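Local structure of 5-formaminoimidazole-4-carboxamide-1-(beta)-D-ribofuranosyl 5'-monophosphate synthetase (Methanocaldococcus jannaschii, 2R7L) at residues F212-K217 with G340-R345. The protein catalyses the ATP- and formate-dependent formylation of AICAR to FAICAR in purine biosynthesis, without folates, as an ATP-grasp ligase. Numbering follows the deposited sequence.
Sequences FYSPLK and GQRIAR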
# COMPACT_ATOMS: atom_id res chain seq x y z
N PHE A 212 -3.96 9.36 -23.06
CA PHE A 212 -2.55 9.05 -23.24
C PHE A 212 -2.44 8.04 -24.38
O PHE A 212 -3.04 6.97 -24.31
CB PHE A 212 -1.94 8.45 -21.97
CG PHE A 212 -0.44 8.28 -22.03
CD1 PHE A 212 0.39 9.29 -21.61
CD2 PHE A 212 0.13 7.12 -22.53
CE1 PHE A 212 1.78 9.15 -21.66
CE2 PHE A 212 1.51 6.98 -22.60
CZ PHE A 212 2.33 8.00 -22.16
N TYR A 213 -1.72 8.41 -25.44
CA TYR A 213 -1.40 7.44 -26.48
C TYR A 213 -0.04 6.82 -26.20
O TYR A 213 0.98 7.51 -26.14
CB TYR A 213 -1.38 8.04 -27.90
CG TYR A 213 -0.95 7.02 -28.93
CD1 TYR A 213 -1.80 5.99 -29.30
CD2 TYR A 213 0.32 7.05 -29.50
CE1 TYR A 213 -1.40 5.02 -30.24
CE2 TYR A 213 0.72 6.10 -30.42
CZ TYR A 213 -0.14 5.09 -30.78
OH TYR A 213 0.27 4.15 -31.71
N SER A 214 -0.03 5.51 -26.02
CA SER A 214 1.20 4.78 -25.80
C SER A 214 1.68 4.21 -27.12
O SER A 214 1.06 3.30 -27.66
CB SER A 214 0.96 3.63 -24.82
OG SER A 214 2.08 2.77 -24.81
N PRO A 215 2.80 4.74 -27.64
CA PRO A 215 3.41 4.25 -28.88
C PRO A 215 3.95 2.83 -28.69
O PRO A 215 3.98 2.06 -29.65
CB PRO A 215 4.57 5.22 -29.12
CG PRO A 215 4.41 6.33 -28.15
CD PRO A 215 3.55 5.85 -27.04
N LEU A 216 4.36 2.51 -27.47
CA LEU A 216 4.84 1.16 -27.15
C LEU A 216 3.72 0.14 -27.24
O LEU A 216 3.91 -0.96 -27.75
CB LEU A 216 5.48 1.11 -25.77
CG LEU A 216 6.48 2.19 -25.36
CD1 LEU A 216 7.11 1.85 -24.03
CD2 LEU A 216 7.54 2.42 -26.42
N LYS A 217 2.54 0.51 -26.74
CA LYS A 217 1.40 -0.41 -26.75
C LYS A 217 0.46 -0.19 -27.94
O LYS A 217 -0.45 -0.99 -28.16
CB LYS A 217 0.60 -0.30 -25.45
CG LYS A 217 1.36 -0.74 -24.21
CD LYS A 217 0.42 -0.92 -23.04
CE LYS A 217 -0.14 0.40 -22.55
NZ LYS A 217 -0.94 0.24 -21.30
N GLY A 340 1.41 12.71 -14.94
CA GLY A 340 2.86 12.81 -14.78
C GLY A 340 3.56 11.47 -14.58
O GLY A 340 4.65 11.24 -15.13
N GLN A 341 2.96 10.58 -13.79
CA GLN A 341 3.54 9.26 -13.54
C GLN A 341 3.39 8.33 -14.74
O GLN A 341 4.24 7.48 -14.98
CB GLN A 341 2.94 8.58 -12.30
CG GLN A 341 3.67 7.28 -11.97
CD GLN A 341 3.19 6.60 -10.71
OE1 GLN A 341 2.23 7.04 -10.07
NE2 GLN A 341 3.86 5.50 -10.34
N ARG A 342 2.29 8.49 -15.47
CA ARG A 342 2.05 7.75 -16.71
C ARG A 342 3.05 8.12 -17.80
O ARG A 342 3.48 7.26 -18.57
CB ARG A 342 0.62 7.99 -17.22
CG ARG A 342 0.28 7.20 -18.48
CD ARG A 342 0.33 5.72 -18.21
NE ARG A 342 0.27 4.90 -19.43
CZ ARG A 342 1.33 4.54 -20.14
NH1 ARG A 342 2.55 4.95 -19.79
NH2 ARG A 342 1.18 3.79 -21.23
N ILE A 343 3.43 9.39 -17.86
CA ILE A 343 4.48 9.83 -18.77
C ILE A 343 5.81 9.16 -18.38
O ILE A 343 6.46 8.53 -19.21
CB ILE A 343 4.62 11.37 -18.76
CG1 ILE A 343 3.40 12.02 -19.45
CG2 ILE A 343 5.92 11.82 -19.41
CD1 ILE A 343 3.21 13.48 -19.12
N ALA A 344 6.19 9.29 -17.11
CA ALA A 344 7.43 8.73 -16.57
C ALA A 344 7.56 7.23 -16.83
O ALA A 344 8.63 6.74 -17.15
CB ALA A 344 7.55 9.02 -15.11
N ARG A 345 6.45 6.52 -16.68
CA ARG A 345 6.43 5.10 -16.89
C ARG A 345 6.73 4.74 -18.35
O ARG A 345 7.49 3.81 -18.61
CB ARG A 345 5.07 4.54 -16.48
CG ARG A 345 4.86 3.10 -16.90
CD ARG A 345 3.72 2.52 -16.11
NE ARG A 345 3.88 2.82 -14.69
CZ ARG A 345 2.92 2.75 -13.78
NH1 ARG A 345 1.69 2.40 -14.15
NH2 ARG A 345 3.17 3.06 -12.52
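The ring of F212 lies against the side chain of R342, and this pair carries most of the contact. CG of R342 sits over the ring face, 3.8 Å from the centroid of F212, in a CH-pi contact. The arginine chain, bent at chi2 (63°), carries the guanidinium across to the CD2-CE2 side of the same face, where F212 CE2 lies 3.5 Å from R342 CZ, over the guanidinium face, with the two planes 33° apart. At its edge the ring meets I343, CE1 of F212 lying 4.0 Å from I343 CG1. An alanine in place of F212 would probably open a gap against CG and the guanidinium face of R342, leaving the group held mainly by its salt bridges.

S214 CB packs against R342 NH2 (3.6 Å). K217 NZ is 4.1 Å from R342 NH2; the like charges are probably offset by E221, which forms salt bridges with both, and by E346, salt-bridged to R342. S214 OG is hydrogen-bonded to E346 and also accepts from K217 N (3.0 Å), an ST motif that holds the turn after the strand.

The buried contact joins the end of strand 205-214, an inner strand of the five-stranded antiparallel sheet in the ATP-grasp region, to the first turns of helix 339-353. The axes of strand 212-214 and helix 340-345 run nearly parallel, 10° apart, while L223 of strand 219-230 and P293 of strand 292-300 also touch F212.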